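Local atomic coordinates of mutual gliding-motility protein MglA (Myxococcus xanthus DK 1622, PDB entry 6H17), a protein that binds and hydrolyses GTP as a small Ras-like GTPase, acting as an intracellular switch that coordinates both gliding motilities and sets the direction of movement. Residues V137-K142 / Y166-P171; D104-R109 / R143-A148; N12-Y17 / H75-P80; K94-V99 / A125-D130. One frame throughout, in Å; residues are numbered along the deposited sequence. Where two conformers were deposited one is given.

Interaction 1 of 4, residues V137-K142 / Y166-P171; sequences VIQYNK and YQAVAP. With GSP (5'-guanosine-diphosphate-monothiophosphate), chain C.
Strands 136-141 and 165-167 run parallel, Q139 level with Y166 and Y140 with Q167, joined by Y166 N to I138 O, Y140 N to Y166 O (2.8 Å) and A168 N to Y140 O. On the face of Q139 and Y166, the Q139 chain, CG anti to the backbone N (chi1 -176°) and extended, lays its amide carbon CD 3.3 Å from A168 CB, while N28 and T179 hold the amide's polar ends. V137 CG1 meets the edge of the Y166 ring at CD2 (3.6 Å), in its plane. At the end of strand 136-141, the N141 amide works in two directions: OD1 receives A170 N on a lone pair (2.9 Å), and ND2 donates to N7 of the guanine (3.0 Å) as well as to C23 O. A170 N also makes a weak bond to guanine O6 (3.2 Å). P171 CD packs 3.3 Å from guanine C5, and the aliphatic K142 chain passes with CG 3.5 Å from C6; K142 NZ ends in a salt bridge with D104. N141 thus joins its strand end to the V169-P171 loop while reading the base: the NKxD guanine-specificity motif meets what probably corresponds to the SAK motif of Ras-like GTPases.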
# COMPACT_ATOMS: atom_id res chain seq x y z
N VAL A 137 -2.11 -7.32 -0.78
CA VAL A 137 -2.84 -7.27 -2.04
C VAL A 137 -1.90 -6.68 -3.08
O VAL A 137 -1.09 -5.80 -2.77
CB VAL A 137 -4.10 -6.41 -1.91
CG1 VAL A 137 -4.81 -6.21 -3.25
CG2 VAL A 137 -5.05 -7.02 -0.86
N ILE A 138 -2.00 -7.16 -4.30
CA ILE A 138 -1.19 -6.65 -5.41
C ILE A 138 -2.09 -5.94 -6.42
O ILE A 138 -3.19 -6.41 -6.74
CB ILE A 138 -0.33 -7.75 -6.07
CG1 ILE A 138 0.66 -7.11 -7.06
CG2 ILE A 138 -1.17 -8.81 -6.75
CD1 ILE A 138 1.88 -8.01 -7.36
N GLN A 139 -1.60 -4.81 -6.92
CA GLN A 139 -2.28 -4.01 -7.91
C GLN A 139 -1.45 -3.94 -9.18
O GLN A 139 -0.27 -3.59 -9.13
CB GLN A 139 -2.51 -2.61 -7.36
CG GLN A 139 -3.30 -1.71 -8.30
CD GLN A 139 -3.39 -0.30 -7.80
OE1 GLN A 139 -2.57 0.55 -8.14
NE2 GLN A 139 -4.40 -0.03 -6.97
N TYR A 140 -2.06 -4.26 -10.31
CA TYR A 140 -1.41 -4.13 -11.61
C TYR A 140 -1.87 -2.80 -12.19
O TYR A 140 -2.93 -2.71 -12.82
CB TYR A 140 -1.77 -5.29 -12.53
CG TYR A 140 -1.54 -6.67 -11.94
CD1 TYR A 140 -0.42 -6.95 -11.15
CD2 TYR A 140 -2.46 -7.69 -12.14
CE1 TYR A 140 -0.23 -8.23 -10.61
CE2 TYR A 140 -2.28 -8.95 -11.61
CZ TYR A 140 -1.16 -9.20 -10.85
OH TYR A 140 -0.95 -10.46 -10.29
N ASN A 141 -1.08 -1.76 -11.95
CA ASN A 141 -1.45 -0.40 -12.32
C ASN A 141 -0.99 -0.08 -13.74
O ASN A 141 -0.20 -0.80 -14.36
CB ASN A 141 -0.88 0.59 -11.29
CG ASN A 141 -1.45 1.96 -11.41
OD1 ASN A 141 -2.65 2.13 -11.70
ND2 ASN A 141 -0.62 2.97 -11.22
N LYS A 142 -1.51 1.02 -14.25
CA LYS A 142 -1.18 1.51 -15.61
C LYS A 142 -1.71 0.57 -16.70
O LYS A 142 -1.10 0.41 -17.76
CB LYS A 142 0.30 1.84 -15.81
CG LYS A 142 0.91 2.62 -14.64
CD LYS A 142 2.10 3.46 -15.07
CE LYS A 142 2.70 4.18 -13.88
NZ LYS A 142 4.01 4.81 -14.26
N TYR A 166 -5.67 -6.83 -8.31
CA TYR A 166 -6.59 -5.88 -8.93
C TYR A 166 -5.91 -5.14 -10.06
O TYR A 166 -4.83 -4.58 -9.88
CB TYR A 166 -7.12 -4.87 -7.89
CG TYR A 166 -7.98 -5.57 -6.88
CD1 TYR A 166 -9.33 -5.75 -7.12
CD2 TYR A 166 -7.44 -6.09 -5.73
CE1 TYR A 166 -10.13 -6.43 -6.23
CE2 TYR A 166 -8.23 -6.79 -4.83
CZ TYR A 166 -9.56 -6.94 -5.09
OH TYR A 166 -10.37 -7.63 -4.18
N GLN A 167 -6.57 -5.08 -11.21
CA GLN A 167 -6.18 -4.18 -12.29
C GLN A 167 -6.51 -2.75 -11.89
O GLN A 167 -7.56 -2.49 -11.32
CB GLN A 167 -6.99 -4.49 -13.54
CG GLN A 167 -6.61 -5.74 -14.25
CD GLN A 167 -7.19 -5.76 -15.65
OE1 GLN A 167 -6.86 -4.92 -16.49
NE2 GLN A 167 -8.07 -6.70 -15.89
N ALA A 168 -5.62 -1.81 -12.24
CA ALA A 168 -5.86 -0.42 -11.91
C ALA A 168 -5.39 0.55 -12.98
O ALA A 168 -4.48 0.26 -13.77
CB ALA A 168 -5.20 -0.04 -10.59
N VAL A 169 -6.05 1.71 -12.98
CA VAL A 169 -5.60 2.91 -13.68
C VAL A 169 -5.72 4.02 -12.63
O VAL A 169 -6.78 4.65 -12.49
CB VAL A 169 -6.42 3.24 -14.93
CG1 VAL A 169 -5.84 4.45 -15.64
CG2 VAL A 169 -6.46 2.06 -15.86
N ALA A 170 -4.68 4.21 -11.84
CA ALA A 170 -4.85 5.00 -10.62
C ALA A 170 -5.35 6.41 -10.88
O ALA A 170 -6.19 6.89 -10.08
CB ALA A 170 -3.57 4.98 -9.78
N PRO A 171 -4.91 7.15 -11.90
CA PRO A 171 -5.37 8.54 -12.06
C PRO A 171 -6.86 8.65 -12.28
O PRO A 171 -7.45 9.68 -11.92
CB PRO A 171 -4.57 9.05 -13.26
CG PRO A 171 -3.33 8.19 -13.26
CD PRO A 171 -3.82 6.82 -12.84
PG GSP C . 7.69 7.49 -6.15
O3B GSP C . 6.47 7.25 -7.25
S1G GSP C . 9.17 8.07 -7.15
O2G GSP C . 7.13 8.50 -5.13
O3G GSP C . 7.90 6.13 -5.48
PB GSP C . 4.94 6.92 -7.07
O1B GSP C . 4.72 5.45 -7.06
O2B GSP C . 4.36 7.67 -5.93
PA GSP C . 3.22 8.55 -8.74
O1A GSP C . 1.96 8.12 -8.15
O2A GSP C . 3.72 9.89 -8.40
O3A GSP C . 4.36 7.47 -8.47
O5' GSP C . 3.05 8.38 -10.31
C5' GSP C . 4.13 8.66 -11.19
C4' GSP C . 3.61 9.07 -12.56
O4' GSP C . 2.86 7.98 -13.14
C3' GSP C . 2.67 10.24 -12.49
O3' GSP C . 2.89 11.09 -13.60
C2' GSP C . 1.27 9.65 -12.57
O2' GSP C . 0.29 10.49 -13.10
C1' GSP C . 1.56 8.44 -13.46
N9 GSP C . 0.61 7.34 -13.31
C8 GSP C . 0.26 6.75 -12.14
N7 GSP C . -0.64 5.77 -12.37
C5 GSP C . -0.85 5.75 -13.73
C6 GSP C . -1.68 4.97 -14.54
O6 GSP C . -2.43 4.05 -14.14
N1 GSP C . -1.64 5.25 -15.87
C2 GSP C . -0.83 6.22 -16.41
N2 GSP C . -0.84 6.41 -17.71
N3 GSP C . -0.03 6.99 -15.64
C4 GSP C . -0.07 6.73 -14.32

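Interaction 2 of 4, residues D104-R109 / R143-A148. With GSP (5'-guanosine-diphosphate-monothiophosphate), chain C; SO4 (sulfate ion), chain D.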
# COMPACT_ATOMS: atom_id res chain seq x y z
N ASP A 104 3.97 -1.49 -11.75
CA ASP A 104 3.83 -0.73 -12.99
C ASP A 104 3.71 -1.73 -14.14
O ASP A 104 4.66 -2.47 -14.41
CB ASP A 104 5.05 0.17 -13.16
CG ASP A 104 4.90 1.15 -14.32
OD1 ASP A 104 4.33 0.76 -15.37
OD2 ASP A 104 5.35 2.31 -14.19
N SER A 105 2.58 -1.76 -14.82
CA SER A 105 2.38 -2.78 -15.84
C SER A 105 3.25 -2.59 -17.08
O SER A 105 3.32 -3.50 -17.92
CB SER A 105 0.92 -2.82 -16.31
OG SER A 105 0.05 -3.29 -15.29
N GLN A 106 3.88 -1.43 -17.27
CA GLN A 106 4.70 -1.23 -18.46
C GLN A 106 5.80 -2.29 -18.55
O GLN A 106 6.51 -2.56 -17.58
CB GLN A 106 5.35 0.15 -18.44
CG GLN A 106 4.38 1.28 -18.50
CD GLN A 106 5.08 2.61 -18.43
OE1 GLN A 106 5.35 3.24 -19.45
NE2 GLN A 106 5.40 3.04 -17.23
N ILE A 107 5.98 -2.85 -19.74
CA ILE A 107 6.91 -3.96 -19.92
C ILE A 107 8.33 -3.56 -19.54
O ILE A 107 9.07 -4.35 -18.93
CB ILE A 107 6.78 -4.54 -21.34
CG1 ILE A 107 7.48 -5.90 -21.44
CG2 ILE A 107 7.29 -3.55 -22.39
CD1 ILE A 107 7.01 -6.70 -22.64
N GLU A 108 8.71 -2.31 -19.81
CA GLU A 108 10.04 -1.82 -19.48
C GLU A 108 10.32 -1.81 -17.98
O GLU A 108 11.48 -1.82 -17.57
CB GLU A 108 10.21 -0.40 -20.04
CG GLU A 108 10.16 -0.31 -21.56
CD GLU A 108 8.75 -0.07 -22.12
OE1 GLU A 108 7.74 -0.24 -21.40
OE2 GLU A 108 8.66 0.30 -23.31
N ARG A 109 9.27 -1.80 -17.16
CA ARG A 109 9.40 -1.70 -15.72
C ARG A 109 9.25 -3.03 -15.01
O ARG A 109 9.21 -3.06 -13.78
CB ARG A 109 8.40 -0.69 -15.17
CG ARG A 109 8.65 0.73 -15.68
CD ARG A 109 9.97 1.29 -15.18
NE ARG A 109 9.90 1.67 -13.78
CZ ARG A 109 10.95 1.91 -12.99
NH1 ARG A 109 12.20 1.77 -13.44
NH2 ARG A 109 10.77 2.29 -11.75
N ARG A 143 -2.91 0.02 -16.49
CA ARG A 143 -3.52 -0.85 -17.49
C ARG A 143 -3.89 -0.11 -18.76
O ARG A 143 -4.15 -0.75 -19.78
CB ARG A 143 -4.78 -1.54 -16.95
CG ARG A 143 -4.57 -2.39 -15.71
CD ARG A 143 -3.46 -3.41 -15.86
NE ARG A 143 -3.63 -4.19 -17.08
CZ ARG A 143 -2.67 -4.87 -17.68
NH1 ARG A 143 -1.47 -4.94 -17.16
NH2 ARG A 143 -2.93 -5.53 -18.81
N ASP A 144 -3.92 1.23 -18.73
CA ASP A 144 -4.29 2.04 -19.87
C ASP A 144 -3.20 2.16 -20.91
O ASP A 144 -3.47 2.61 -22.03
CB ASP A 144 -4.66 3.45 -19.39
CG ASP A 144 -3.52 4.14 -18.68
OD1 ASP A 144 -3.12 5.25 -19.10
OD2 ASP A 144 -2.99 3.58 -17.69
N LEU A 145 -1.97 1.78 -20.60
CA LEU A 145 -0.86 2.08 -21.48
C LEU A 145 -0.67 0.98 -22.54
O LEU A 145 -0.86 -0.21 -22.25
CB LEU A 145 0.43 2.27 -20.68
CG LEU A 145 0.42 3.54 -19.82
CD1 LEU A 145 1.70 3.67 -19.04
CD2 LEU A 145 0.19 4.76 -20.70
N PRO A 146 -0.29 1.35 -23.75
CA PRO A 146 -0.17 0.35 -24.82
C PRO A 146 0.96 -0.63 -24.59
O PRO A 146 0.92 -1.74 -25.15
CB PRO A 146 0.05 1.19 -26.08
CG PRO A 146 0.61 2.49 -25.58
CD PRO A 146 -0.01 2.72 -24.22
N ASN A 147 1.95 -0.26 -23.79
CA ASN A 147 3.08 -1.12 -23.46
C ASN A 147 2.84 -1.91 -22.17
O ASN A 147 3.79 -2.50 -21.65
CB ASN A 147 4.38 -0.30 -23.39
CG ASN A 147 4.28 0.93 -22.46
OD1 ASN A 147 3.25 1.60 -22.38
ND2 ASN A 147 5.39 1.27 -21.81
N ALA A 148 1.61 -1.96 -21.67
CA ALA A 148 1.30 -2.78 -20.50
C ALA A 148 1.39 -4.26 -20.84
O ALA A 148 0.90 -4.71 -21.88
CB ALA A 148 -0.11 -2.46 -20.00
PG GSP C . 7.69 7.49 -6.15
O3B GSP C . 6.47 7.25 -7.25
S1G GSP C . 9.17 8.07 -7.15
O2G GSP C . 7.13 8.50 -5.13
O3G GSP C . 7.90 6.13 -5.48
PB GSP C . 4.94 6.92 -7.07
O1B GSP C . 4.72 5.45 -7.06
O2B GSP C . 4.36 7.67 -5.93
PA GSP C . 3.22 8.55 -8.74
O1A GSP C . 1.96 8.12 -8.15
O2A GSP C . 3.72 9.89 -8.40
O3A GSP C . 4.36 7.47 -8.47
O5' GSP C . 3.05 8.38 -10.31
C5' GSP C . 4.13 8.66 -11.19
C4' GSP C . 3.61 9.07 -12.56
O4' GSP C . 2.86 7.98 -13.14
C3' GSP C . 2.67 10.24 -12.49
O3' GSP C . 2.89 11.09 -13.60
C2' GSP C . 1.27 9.65 -12.57
O2' GSP C . 0.29 10.49 -13.10
C1' GSP C . 1.56 8.44 -13.46
N9 GSP C . 0.61 7.34 -13.31
C8 GSP C . 0.26 6.75 -12.14
N7 GSP C . -0.64 5.77 -12.37
C5 GSP C . -0.85 5.75 -13.73
C6 GSP C . -1.68 4.97 -14.54
O6 GSP C . -2.43 4.05 -14.14
N1 GSP C . -1.64 5.25 -15.87
C2 GSP C . -0.83 6.22 -16.41
N2 GSP C . -0.84 6.41 -17.71
N3 GSP C . -0.03 6.99 -15.64
C4 GSP C . -0.07 6.73 -14.32
S SO4 D . 14.08 3.48 -10.31
O1 SO4 D . 12.67 3.70 -10.02
O2 SO4 D . 14.70 2.76 -9.19
O3 SO4 D . 14.27 2.68 -11.51
O4 SO4 D . 14.72 4.79 -10.45
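One side-chain amide nitrogen, N147 ND2, serves two acceptors of the facing loop: Q106 OE1 at 3.1 Å and, in the conformer given, E108 OE1 at 2.8 Å, a bond that the second conformer of E108 makes less certain. Both lie close to the N147 amide plane, whereas the Q106 amide stands almost perpendicular to it (88°). Within the type I turn L145-A148, chi1 53° sets N147 CG between backbone N and carbonyl carbon, 3.9 Å from Q106 OE1. The N147 backbone contributes too, its O accepting I107 N (2.9 Å). Q106 is fixed from behind by D104: NE2 donates to both carboxylate oxygens on their syn sides, while Q106 N reaches OD1 on the anti side at 2.9 Å, closing an Asx turn. Beside this polar group, L145 CD1 packs against Q106 CD at 3.6 Å. At the buried end, R143 NH1 is hydrogen-bonded to V149 O and gives S105 OG a weak bond (2.9 Å); OG is also bonded to N141 O, and A148 CB lies over one guanidinium face, toward its rim. D144 binds the base, OD2 taking guanine N1 at 2.8 Å and OD1 taking N2. The contact joins the loop after strand 98-104 to the one carrying the aspartate of the NKxD motif of small GTPases.

Interaction 3 of 4, residues N12-Y17 / H75-P80; sequences NCKIVY and HLYTVP. With GSP (5'-guanosine-diphosphate-monothiophosphate), chain C.
K14 CG stands anti to the backbone N (chi1 -180°) and Y77 CG anti to its carbonyl carbon (chi1 -72°); with the lysine chain extended beyond CG, the two side chains cross at about a right angle on the face shared by K14, H75, V16 and Y77. K14 CE lies over one face of the Y77 ring, offset toward the rim on the CD2-CE2 side, 3.7 Å from CE2, a CH-pi contact. The ammonium continues above the same ring, NZ 4.6 Å from the centroid of Y77 in a cation-pi pair, and it also donates to I92 O and K94 O, so its charge is probably offset by the ring and the two backbone oxygens. F59 meets Y77 edge-to-face. Further along, V16 CG1 touches V79 CG1 at 3.7 Å. On the other face Y17 and L76 lie side by side, pointing the same way, with Y17 CE2 4.2 Å from L76 CG; helix 176-193 covers both. The parallel backbones are joined by H75 N to C13 O, I15 N to H75 O, Y77 N to I15 O and Y17 N to Y77 O, the last 2.8 Å and nearly straight (178°). Beyond it V79 N reaches Y17 O only weakly, at 3.5 Å, as the chain turns toward the nucleotide, where V79 O comes within 3.5 Å of the gamma-thiophosphate oxygen O3G. This is a parallel strand pair of the Ras-like P-loop fold: strand 10-18 leads into the P-loop and strand 71-78 into the segment corresponding to switch II.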
# COMPACT_ATOMS: atom_id res chain seq x y z
N ASN A 12 -5.37 1.95 15.90
CA ASN A 12 -4.78 2.53 14.70
C ASN A 12 -4.04 1.45 13.94
O ASN A 12 -3.22 0.73 14.52
CB ASN A 12 -3.84 3.68 15.06
CG ASN A 12 -4.60 4.89 15.59
OD1 ASN A 12 -5.69 5.22 15.11
ND2 ASN A 12 -4.04 5.53 16.59
N CYS A 13 -4.38 1.32 12.67
CA CYS A 13 -3.80 0.35 11.75
C CYS A 13 -2.96 1.11 10.73
O CYS A 13 -3.22 2.30 10.46
CB CYS A 13 -4.91 -0.43 11.03
SG CYS A 13 -5.92 -1.45 12.16
N LYS A 14 -1.95 0.43 10.17
CA LYS A 14 -1.07 1.03 9.17
C LYS A 14 -1.06 0.21 7.90
O LYS A 14 -0.80 -1.00 7.93
CB LYS A 14 0.33 1.10 9.76
CG LYS A 14 1.37 1.70 8.86
CD LYS A 14 2.68 1.86 9.63
CE LYS A 14 3.63 2.77 8.93
NZ LYS A 14 4.87 2.99 9.72
N ILE A 15 -1.34 0.86 6.78
CA ILE A 15 -1.25 0.26 5.45
C ILE A 15 -0.14 0.96 4.69
O ILE A 15 -0.13 2.20 4.63
CB ILE A 15 -2.57 0.43 4.67
CG1 ILE A 15 -3.76 -0.16 5.41
CG2 ILE A 15 -2.42 -0.15 3.25
CD1 ILE A 15 -3.62 -1.53 5.78
N VAL A 16 0.78 0.19 4.10
CA VAL A 16 1.86 0.76 3.30
C VAL A 16 1.67 0.36 1.84
O VAL A 16 1.56 -0.84 1.52
CB VAL A 16 3.25 0.33 3.82
CG1 VAL A 16 4.34 0.84 2.89
CG2 VAL A 16 3.45 0.85 5.23
N TYR A 17 1.67 1.36 0.95
CA TYR A 17 1.72 1.18 -0.49
C TYR A 17 3.19 1.16 -0.92
O TYR A 17 3.93 2.13 -0.67
CB TYR A 17 0.95 2.31 -1.17
CG TYR A 17 -0.56 2.12 -1.17
CD1 TYR A 17 -1.25 1.89 -2.33
CD2 TYR A 17 -1.29 2.18 0.02
CE1 TYR A 17 -2.62 1.71 -2.34
CE2 TYR A 17 -2.65 2.01 0.01
CZ TYR A 17 -3.31 1.77 -1.17
OH TYR A 17 -4.67 1.58 -1.13
N HIS A 75 -4.23 4.30 8.67
CA HIS A 75 -3.24 5.29 8.26
C HIS A 75 -2.52 4.73 7.05
O HIS A 75 -1.79 3.75 7.17
CB HIS A 75 -2.29 5.60 9.40
CG HIS A 75 -2.97 6.24 10.57
ND1 HIS A 75 -2.40 6.32 11.82
CD2 HIS A 75 -4.18 6.85 10.67
CE1 HIS A 75 -3.23 6.94 12.64
NE2 HIS A 75 -4.31 7.28 11.98
N LEU A 76 -2.77 5.33 5.90
CA LEU A 76 -2.14 4.92 4.66
C LEU A 76 -0.87 5.70 4.44
O LEU A 76 -0.84 6.93 4.60
CB LEU A 76 -3.07 5.18 3.47
CG LEU A 76 -4.21 4.19 3.24
CD1 LEU A 76 -5.00 3.86 4.46
CD2 LEU A 76 -5.12 4.70 2.10
N TYR A 77 0.20 4.99 4.06
CA TYR A 77 1.49 5.56 3.73
C TYR A 77 1.92 5.09 2.36
O TYR A 77 1.61 3.96 1.96
CB TYR A 77 2.58 5.09 4.71
CG TYR A 77 2.50 5.66 6.12
CD1 TYR A 77 3.36 6.67 6.50
CD2 TYR A 77 1.59 5.19 7.05
CE1 TYR A 77 3.32 7.19 7.78
CE2 TYR A 77 1.54 5.72 8.36
CZ TYR A 77 2.42 6.72 8.68
OH TYR A 77 2.38 7.28 9.95
N THR A 78 2.65 5.93 1.65
CA THR A 78 3.46 5.46 0.54
C THR A 78 4.92 5.51 0.95
O THR A 78 5.27 5.99 2.03
CB THR A 78 3.25 6.29 -0.73
OG1 THR A 78 3.78 7.60 -0.54
CG2 THR A 78 1.79 6.35 -1.10
N VAL A 79 5.78 4.98 0.07
CA VAL A 79 7.22 5.02 0.27
C VAL A 79 7.86 5.63 -0.96
O VAL A 79 7.24 5.67 -2.04
CB VAL A 79 7.81 3.61 0.51
CG1 VAL A 79 7.11 2.92 1.67
CG2 VAL A 79 7.77 2.76 -0.74
N PRO A 80 9.12 6.06 -0.87
CA PRO A 80 9.86 6.42 -2.08
C PRO A 80 10.38 5.15 -2.74
O PRO A 80 11.16 4.41 -2.14
CB PRO A 80 10.99 7.32 -1.57
CG PRO A 80 11.07 7.07 -0.11
CD PRO A 80 9.84 6.40 0.37
PG GSP C . 7.69 7.49 -6.15
O3B GSP C . 6.47 7.25 -7.25
S1G GSP C . 9.17 8.07 -7.15
O2G GSP C . 7.13 8.50 -5.13
O3G GSP C . 7.90 6.13 -5.48
PB GSP C . 4.94 6.92 -7.07
O1B GSP C . 4.72 5.45 -7.06
O2B GSP C . 4.36 7.67 -5.93
PA GSP C . 3.22 8.55 -8.74
O1A GSP C . 1.96 8.12 -8.15
O2A GSP C . 3.72 9.89 -8.40
O3A GSP C . 4.36 7.47 -8.47
O5' GSP C . 3.05 8.38 -10.31
C5' GSP C . 4.13 8.66 -11.19
C4' GSP C . 3.61 9.07 -12.56
O4' GSP C . 2.86 7.98 -13.14
C3' GSP C . 2.67 10.24 -12.49
O3' GSP C . 2.89 11.09 -13.60
C2' GSP C . 1.27 9.65 -12.57
O2' GSP C . 0.29 10.49 -13.10
C1' GSP C . 1.56 8.44 -13.46
N9 GSP C . 0.61 7.34 -13.31
C8 GSP C . 0.26 6.75 -12.14
N7 GSP C . -0.64 5.77 -12.37
C5 GSP C . -0.85 5.75 -13.73
C6 GSP C . -1.68 4.97 -14.54
O6 GSP C . -2.43 4.05 -14.14
N1 GSP C . -1.64 5.25 -15.87
C2 GSP C . -0.83 6.22 -16.41
N2 GSP C . -0.84 6.41 -17.71
N3 GSP C . -0.03 6.99 -15.64
C4 GSP C . -0.07 6.73 -14.32

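Interaction 4 of 4, residues K94-V99 / A125-D130; sequences KGVDGV and AEQGYD
V96 and Y129 form the close part of the contact: the ring rim at Y129 CE2 comes to 3.3 Å from V96 O, which lies in the ring plane at its edge, and to 3.9 Å from V96 CG1. With chi1 at 62°, V96 CG1 is brought to the Q127 amide as well as to the ring, 3.9 Å from Q127 NE2. Q127 reaches across with CG between backbone N and carbonyl carbon and the chain extended beyond. Its amide nitrogen NE2 lies 3.4 Å above the plane of the Y129 ring, over the centre, and donates to L93 O, which holds the amide in place. L124, from helix 110-125, packs on both V96 and Y129.

Around this close-packed patch the fit slackens. Q127 OE1 stands 3.4 Å from K94 N at an angle too poor for a bond, and K94 is exposed, its CB pointing away from the facing loop. At the other border Y129 OH passes G95 CA at 3.5 Å, and a water bridges the two segments: it donates to V96 O at 3.0 Å and is hydrogen-bonded to Y129 OH at 2.9 Å. G128, at positive phi, completes the Schellman motif that ends helix 110-125. The contact is peripheral packing in the Ras-like alpha/beta fold, setting the loop after that helix against the turn that leads from helix 86-93 into strand 98-104.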
# COMPACT_ATOMS: atom_id res chain seq x y z
N LYS A 94 7.98 0.09 9.36
CA LYS A 94 7.87 -0.30 10.76
C LYS A 94 6.41 -0.28 11.20
O LYS A 94 5.70 0.68 10.95
CB LYS A 94 8.68 0.65 11.64
CG LYS A 94 10.18 0.46 11.50
CD LYS A 94 10.95 1.43 12.38
CE LYS A 94 12.45 1.20 12.26
NZ LYS A 94 13.24 2.10 13.14
N GLY A 95 5.98 -1.36 11.86
CA GLY A 95 4.62 -1.41 12.38
C GLY A 95 3.54 -1.65 11.35
O GLY A 95 2.36 -1.48 11.67
N VAL A 96 3.88 -2.01 10.12
CA VAL A 96 2.86 -2.17 9.09
C VAL A 96 1.91 -3.30 9.45
O VAL A 96 2.32 -4.36 9.96
CB VAL A 96 3.53 -2.39 7.72
CG1 VAL A 96 4.36 -3.69 7.71
CG2 VAL A 96 2.48 -2.43 6.61
N ASP A 97 0.63 -3.09 9.16
CA ASP A 97 -0.41 -4.11 9.31
C ASP A 97 -0.87 -4.72 8.00
O ASP A 97 -1.34 -5.86 8.00
CB ASP A 97 -1.61 -3.53 10.05
CG ASP A 97 -1.25 -3.05 11.42
OD1 ASP A 97 -0.72 -3.87 12.21
OD2 ASP A 97 -1.41 -1.85 11.71
N GLY A 98 -0.79 -3.99 6.91
CA GLY A 98 -1.11 -4.55 5.61
C GLY A 98 -0.35 -3.81 4.54
O GLY A 98 -0.00 -2.64 4.70
N VAL A 99 -0.09 -4.50 3.43
CA VAL A 99 0.68 -3.94 2.33
C VAL A 99 -0.09 -4.05 1.02
O VAL A 99 -0.74 -5.06 0.74
CB VAL A 99 2.04 -4.64 2.19
CG1 VAL A 99 2.77 -4.18 0.93
CG2 VAL A 99 2.91 -4.38 3.40
N ALA A 125 11.33 -9.13 6.28
CA ALA A 125 12.13 -10.08 7.07
C ALA A 125 13.09 -9.36 8.00
O ALA A 125 13.33 -9.83 9.13
CB ALA A 125 12.89 -11.02 6.13
N GLU A 126 13.67 -8.25 7.57
CA GLU A 126 14.62 -7.51 8.39
C GLU A 126 14.00 -6.74 9.54
O GLU A 126 14.75 -6.12 10.32
CB GLU A 126 15.44 -6.56 7.55
CG GLU A 126 16.34 -7.33 6.64
CD GLU A 126 17.09 -6.50 5.64
OE1 GLU A 126 18.00 -7.03 4.99
OE2 GLU A 126 16.74 -5.30 5.47
N GLN A 127 12.67 -6.73 9.67
CA GLN A 127 12.01 -6.21 10.87
C GLN A 127 11.20 -7.31 11.55
O GLN A 127 10.39 -7.01 12.43
CB GLN A 127 11.19 -4.97 10.56
CG GLN A 127 10.02 -5.21 9.67
CD GLN A 127 9.15 -3.98 9.47
OE1 GLN A 127 9.65 -2.86 9.32
NE2 GLN A 127 7.84 -4.17 9.47
N GLY A 128 11.44 -8.57 11.19
CA GLY A 128 10.81 -9.69 11.84
C GLY A 128 9.46 -10.11 11.30
O GLY A 128 8.78 -10.92 11.92
N TYR A 129 9.05 -9.56 10.16
CA TYR A 129 7.78 -9.89 9.54
C TYR A 129 8.01 -10.89 8.41
O TYR A 129 9.15 -11.19 8.04
CB TYR A 129 7.12 -8.61 9.01
CG TYR A 129 6.64 -7.60 10.07
CD1 TYR A 129 7.39 -7.33 11.21
CD2 TYR A 129 5.46 -6.91 9.89
CE1 TYR A 129 6.95 -6.41 12.16
CE2 TYR A 129 5.01 -5.99 10.82
CZ TYR A 129 5.75 -5.74 11.95
OH TYR A 129 5.30 -4.82 12.88
N ASP A 130 6.91 -11.38 7.83
CA ASP A 130 6.92 -12.34 6.73
C ASP A 130 5.85 -11.94 5.72
O ASP A 130 4.67 -11.92 6.06
CB ASP A 130 6.66 -13.75 7.26
CG ASP A 130 6.68 -14.83 6.17
OD1 ASP A 130 6.82 -14.51 4.98
OD2 ASP A 130 6.56 -16.02 6.53
O HOH W 1 2.43 -4.53 12.98

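How the interactions relate
Interactions 1 and 2 divide guanine recognition, their centres about 11 Å apart: 137-142 and 166-171 bind N7 and O6 and pack against the base, while 143-148 binds N1 and N2. They are tied by K142 NZ to D104 OD2 (2.8 Å) and N141 O to S105 OG (2.7 Å). Interaction 3, centred about 17 Å from the centre of interaction 1, serves the phosphate end, the T78 side chain about 5 Å from the magnesium ion. Interaction 4 lies across the chain's centre from interactions 1 and 2 yet joins the same sheet: K14 N meets D97 OD2 (2.8 Å), linking it to interaction 3, and V137 N meets V99 O (3.0 Å), linking it to interaction 1.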